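Local coordinates for ethylbenzene dehydrogenase alpha-subunit (Aromatoleum aromaticum, PDB 2IVF), which is the alpha subunit of a molybdenum enzyme of the molybdopterin oxidoreductase family and carries a bis-pterin molybdenum cofactor and an iron-sulfur cluster, at residues T523-M528 / D801-P806; H782-D787 / P794-F799. One frame throughout, in Å; residues are numbered along the deposited sequence.

Contact 1 of 2, residues T523-M528 / D801-P806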
# COMPACT_ATOMS: atom_id res chain seq x y z
N THR A 523 -32.95 -14.87 -31.09
CA THR A 523 -31.69 -15.55 -30.85
C THR A 523 -30.95 -14.87 -29.70
O THR A 523 -29.90 -15.34 -29.25
CB THR A 523 -30.81 -15.59 -32.12
OG1 THR A 523 -30.47 -14.26 -32.51
CG2 THR A 523 -31.56 -16.28 -33.28
N SER A 524 -31.54 -13.77 -29.20
CA SER A 524 -30.95 -13.01 -28.12
C SER A 524 -30.84 -13.85 -26.87
O SER A 524 -31.65 -14.74 -26.65
CB SER A 524 -31.79 -11.78 -27.80
OG SER A 524 -31.78 -10.87 -28.88
N THR A 525 -29.83 -13.54 -26.05
CA THR A 525 -29.62 -14.20 -24.75
C THR A 525 -30.02 -13.31 -23.59
O THR A 525 -30.21 -12.09 -23.72
CB THR A 525 -28.16 -14.55 -24.56
OG1 THR A 525 -27.39 -13.34 -24.64
CG2 THR A 525 -27.67 -15.53 -25.62
N ASP A 526 -30.13 -13.93 -22.42
CA ASP A 526 -30.36 -13.19 -21.19
C ASP A 526 -29.36 -12.05 -21.03
O ASP A 526 -29.72 -10.92 -20.64
CB ASP A 526 -30.33 -14.13 -19.97
CG ASP A 526 -29.16 -15.13 -20.00
OD1 ASP A 526 -28.12 -14.90 -20.65
OD2 ASP A 526 -29.30 -16.17 -19.34
N GLU A 527 -28.11 -12.34 -21.38
CA GLU A 527 -27.02 -11.38 -21.23
C GLU A 527 -27.34 -10.13 -22.03
O GLU A 527 -27.12 -9.01 -21.58
CB GLU A 527 -25.72 -12.01 -21.72
CG GLU A 527 -24.55 -11.07 -21.65
CD GLU A 527 -23.21 -11.70 -21.93
OE1 GLU A 527 -22.20 -11.03 -21.59
OE2 GLU A 527 -23.17 -12.84 -22.47
N MET A 528 -27.93 -10.32 -23.20
CA MET A 528 -28.29 -9.21 -24.09
C MET A 528 -29.50 -8.43 -23.57
O MET A 528 -29.54 -7.19 -23.63
CB MET A 528 -28.58 -9.77 -25.47
CG MET A 528 -27.35 -10.37 -26.12
SD MET A 528 -27.73 -11.20 -27.65
CE MET A 528 -26.27 -12.18 -27.86
N ASP A 801 -20.72 -24.38 -23.20
CA ASP A 801 -22.10 -24.34 -23.64
C ASP A 801 -22.28 -23.75 -25.03
O ASP A 801 -23.37 -23.77 -25.60
CB ASP A 801 -22.95 -23.54 -22.63
CG ASP A 801 -23.14 -24.28 -21.32
OD1 ASP A 801 -22.87 -25.50 -21.31
OD2 ASP A 801 -23.55 -23.63 -20.33
N LYS A 802 -21.21 -23.17 -25.55
CA LYS A 802 -21.22 -22.56 -26.86
C LYS A 802 -22.15 -21.37 -26.92
O LYS A 802 -22.73 -21.08 -27.95
CB LYS A 802 -21.53 -23.59 -27.94
CG LYS A 802 -20.71 -24.85 -27.84
CD LYS A 802 -19.21 -24.61 -27.89
CE LYS A 802 -18.43 -25.89 -27.49
NZ LYS A 802 -16.98 -25.61 -27.37
N LYS A 803 -22.28 -20.70 -25.78
CA LYS A 803 -23.10 -19.51 -25.68
C LYS A 803 -22.48 -18.35 -26.49
O LYS A 803 -21.28 -18.03 -26.37
CB LYS A 803 -23.32 -19.10 -24.22
CG LYS A 803 -24.44 -18.11 -24.03
CD LYS A 803 -24.54 -17.60 -22.57
CE LYS A 803 -25.73 -16.65 -22.36
NZ LYS A 803 -26.03 -16.42 -20.91
N VAL A 804 -23.32 -17.71 -27.28
CA VAL A 804 -22.93 -16.57 -28.11
C VAL A 804 -22.48 -15.39 -27.25
O VAL A 804 -22.82 -15.29 -26.05
CB VAL A 804 -24.08 -16.13 -29.10
CG1 VAL A 804 -24.35 -17.25 -30.14
CG2 VAL A 804 -25.38 -15.76 -28.38
N PHE A 805 -21.73 -14.49 -27.87
CA PHE A 805 -21.26 -13.29 -27.22
C PHE A 805 -22.15 -12.15 -27.62
O PHE A 805 -22.68 -12.14 -28.74
CB PHE A 805 -19.85 -12.96 -27.69
CG PHE A 805 -18.82 -13.87 -27.17
CD1 PHE A 805 -18.57 -15.09 -27.79
CD2 PHE A 805 -18.09 -13.51 -26.06
CE1 PHE A 805 -17.56 -15.92 -27.30
CE2 PHE A 805 -17.12 -14.34 -25.56
CZ PHE A 805 -16.85 -15.54 -26.19
N PRO A 806 -22.34 -11.17 -26.70
CA PRO A 806 -23.18 -10.04 -27.07
C PRO A 806 -22.46 -9.00 -27.95
O PRO A 806 -22.24 -7.84 -27.53
CB PRO A 806 -23.60 -9.50 -25.71
CG PRO A 806 -22.36 -9.71 -24.86
CD PRO A 806 -21.86 -11.07 -25.30
O HOH W 1 -24.72 -13.78 -24.44
O HOH W 2 -23.72 -14.81 -20.48
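K803 turns its CG anti to the backbone N (chi1 -165°) and stays extended to the tip, and D526 tucks its CG between its own N and carbonyl carbon (chi1 45°); ammonium and carboxylate meet where the two side chains cross at about a right angle. The salt bridge runs from K803 NZ to D526 OD1, 2.6 Å, on the syn lone pair, and K803 CE passes T525 CB at 3.9 Å on the way. D526 OD1 also takes a weak bond from its neighbour E527 N. Here helix 526-540 begins: T525 is the N-cap and forms a capping box with M528, whose N reaches T525 OG1 in a weak bond of 3.4 Å. That same hydroxyl donates to a water which in turn donates to E527 OE2 and to V804 O, so the cap is tied to the loop 801-806. A second water accepts from K803 NZ, 2.8 Å, and donates to E527 OE2. The other oxygen, E527 OE1, pairs with K234, while the carboxylate lies against the ring of P806, OE1 to CG 3.5 Å. Beside this polar cluster V804 CG2 touches both T525 CG2, at 3.6 Å, and the methyl M528 CE, at 3.7 Å. M528 CG rests on P806 CB, and M528 SD receives a weak bond from T525 N.

Contact 2 of 2, residues H782-D787 / P794-F799. With ACT (acetate ion), chain J.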
# COMPACT_ATOMS: atom_id res chain seq x y z
N HIS A 782 -19.92 -12.42 -16.67
CA HIS A 782 -18.93 -13.32 -16.12
C HIS A 782 -19.00 -14.68 -16.82
O HIS A 782 -17.99 -15.42 -16.92
CB HIS A 782 -19.12 -13.39 -14.60
CG HIS A 782 -18.26 -14.41 -13.94
ND1 HIS A 782 -16.89 -14.28 -13.82
CD2 HIS A 782 -18.58 -15.62 -13.42
CE1 HIS A 782 -16.41 -15.36 -13.22
NE2 HIS A 782 -17.41 -16.20 -13.00
N ALA A 783 -20.22 -15.02 -17.24
CA ALA A 783 -20.54 -16.16 -18.06
C ALA A 783 -20.05 -17.48 -17.46
O ALA A 783 -19.42 -18.31 -18.12
CB ALA A 783 -20.05 -15.93 -19.50
N ASN A 784 -20.31 -17.61 -16.15
CA ASN A 784 -20.08 -18.84 -15.37
C ASN A 784 -20.86 -18.69 -14.06
O ASN A 784 -21.19 -17.55 -13.65
CB ASN A 784 -18.60 -19.03 -15.06
CG ASN A 784 -18.27 -20.47 -14.74
OD1 ASN A 784 -19.13 -21.35 -14.78
ND2 ASN A 784 -17.03 -20.71 -14.42
N GLU A 785 -21.20 -19.80 -13.42
CA GLU A 785 -21.85 -19.72 -12.14
C GLU A 785 -20.76 -19.78 -11.10
O GLU A 785 -19.61 -20.18 -11.41
CB GLU A 785 -22.94 -20.77 -11.91
CG GLU A 785 -22.65 -22.17 -12.26
CD GLU A 785 -22.60 -22.46 -13.77
OE1 GLU A 785 -23.55 -22.19 -14.55
OE2 GLU A 785 -21.56 -23.00 -14.14
N VAL A 786 -21.08 -19.29 -9.92
CA VAL A 786 -20.15 -19.37 -8.79
C VAL A 786 -20.36 -20.70 -8.09
O VAL A 786 -21.48 -21.08 -7.81
CB VAL A 786 -20.36 -18.21 -7.80
CG1 VAL A 786 -19.50 -18.42 -6.58
CG2 VAL A 786 -20.12 -16.78 -8.48
N ASP A 787 -19.26 -21.43 -7.86
CA ASP A 787 -19.25 -22.70 -7.15
C ASP A 787 -18.14 -22.53 -6.10
O ASP A 787 -16.95 -22.47 -6.42
CB ASP A 787 -18.94 -23.85 -8.09
CG ASP A 787 -18.79 -25.17 -7.36
OD1 ASP A 787 -18.68 -25.19 -6.10
OD2 ASP A 787 -18.76 -26.20 -8.03
N PRO A 794 -14.01 -17.00 -15.52
CA PRO A 794 -15.11 -16.60 -16.41
C PRO A 794 -15.17 -17.32 -17.73
O PRO A 794 -14.25 -18.04 -18.10
CB PRO A 794 -14.77 -15.12 -16.68
CG PRO A 794 -13.29 -15.17 -16.85
CD PRO A 794 -12.79 -16.24 -15.82
N MET A 795 -16.29 -17.11 -18.42
CA MET A 795 -16.49 -17.44 -19.82
C MET A 795 -16.77 -18.89 -20.11
O MET A 795 -16.86 -19.29 -21.29
CB MET A 795 -15.35 -16.91 -20.68
CG MET A 795 -15.07 -15.43 -20.47
SD MET A 795 -13.81 -14.80 -21.58
CE MET A 795 -14.71 -14.80 -23.12
N ARG A 796 -16.97 -19.69 -19.05
CA ARG A 796 -17.28 -21.10 -19.21
C ARG A 796 -18.49 -21.35 -20.13
O ARG A 796 -18.50 -22.30 -20.85
CB ARG A 796 -17.56 -21.74 -17.87
CG ARG A 796 -17.43 -23.25 -17.89
CD ARG A 796 -17.90 -23.91 -16.61
NE ARG A 796 -19.31 -23.65 -16.36
CZ ARG A 796 -20.33 -24.27 -16.93
NH1 ARG A 796 -20.15 -25.25 -17.82
NH2 ARG A 796 -21.55 -23.93 -16.57
N TRP A 797 -19.52 -20.52 -20.03
CA TRP A 797 -20.73 -20.73 -20.86
C TRP A 797 -20.41 -20.60 -22.35
O TRP A 797 -20.99 -21.29 -23.22
CB TRP A 797 -21.82 -19.74 -20.48
CG TRP A 797 -22.29 -19.86 -19.08
CD1 TRP A 797 -22.20 -20.95 -18.27
CD2 TRP A 797 -23.00 -18.87 -18.33
NE1 TRP A 797 -22.75 -20.69 -17.04
CE2 TRP A 797 -23.26 -19.42 -17.05
CE3 TRP A 797 -23.46 -17.58 -18.62
CZ2 TRP A 797 -23.95 -18.73 -16.06
CZ3 TRP A 797 -24.14 -16.88 -17.62
CH2 TRP A 797 -24.35 -17.45 -16.35
N HIS A 798 -19.53 -19.67 -22.68
CA HIS A 798 -19.10 -19.52 -24.05
C HIS A 798 -18.38 -20.77 -24.54
O HIS A 798 -18.66 -21.26 -25.63
CB HIS A 798 -18.26 -18.26 -24.26
CG HIS A 798 -18.95 -17.02 -23.80
ND1 HIS A 798 -20.15 -16.61 -24.33
CD2 HIS A 798 -18.63 -16.12 -22.83
CE1 HIS A 798 -20.53 -15.49 -23.73
NE2 HIS A 798 -19.63 -15.17 -22.81
N PHE A 799 -17.48 -21.30 -23.73
CA PHE A 799 -16.71 -22.47 -24.15
C PHE A 799 -17.44 -23.80 -24.02
O PHE A 799 -17.58 -24.54 -25.03
CB PHE A 799 -15.36 -22.51 -23.42
CG PHE A 799 -14.57 -23.71 -23.75
CD1 PHE A 799 -14.05 -23.86 -25.02
CD2 PHE A 799 -14.37 -24.71 -22.80
CE1 PHE A 799 -13.33 -25.00 -25.37
CE2 PHE A 799 -13.64 -25.85 -23.12
CZ PHE A 799 -13.13 -26.01 -24.41
C ACT J . -24.79 -19.04 -9.34
O ACT J . -23.69 -18.46 -9.59
OXT ACT J . -25.07 -19.28 -8.12
CH3 ACT J . -25.75 -19.42 -10.43
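Helix 796-800 starts against the loop that leaves helix 777-781, and its first turn is pinned there by backbone carbonyls and by a cluster of R796, W797, N784 and E785. H782 O accepts from M795 N, the N-cap residue, and A783 O accepts from W797 N at 2.9 Å in a nearly straight bond (179°). A783 leaves helical geometry with positive phi, and its backbone lies over one face of the W797 indole. The N784 peptide nitrogen sits over the ring's centre, and N784 CA makes a CH-pi contact with the five-membered ring. At the indole edge, NE1 donates in the ring plane to E785 OE1, 3.0 Å, meeting that oxygen from above the carboxylate plane. E785 OE2 forms a salt bridge with R796 NH2, 2.6 Å, through its syn lone pair, the carboxylate and guanidinium planes being turned 43° apart. R796 bends at chi3 (61°), which places NE for a bond to N784 OD1, 2.8 Å; NE lies above the amide carbonyl plane. R796 NH1 pairs with D800. P794 CA stands over one face of the H782 ring, 4.0 Å from its centroid; separately, A783 CB touches H798 NE2 at 3.4 Å. H798 ND1 bonds to K803 O and NE2 to K234 NZ. Beyond the cluster V786 N donates to an acetate, probably from the crystallisation liquor. Taken together this is a helix-loop-helix connection, in which the carbonyls of H782 and A783, just past the end of one helix, accept from M795 N and W797 N at the start of the next.

In the fold
Along the chain, residues 523-528 come first, at the start of helix 526-540 and within the range of the molybdopterin oxidoreductase family. Contact 1 closes a long loop of 272 residues, helices and strands among them, when the chain returns at 801-806. Contact 2 lies wholly within that loop and closes a short one: the six residues between 787 and 794, none in a helix or strand, join its halves. Helix 796-800 then leads directly into the second segment of contact 1. The centres are 12 Å apart and the two touch: K803 N probably bonds to W797 O, and F805 packs on M795. Helices 777-781, 796-800 and 526-540 are thereby tied together.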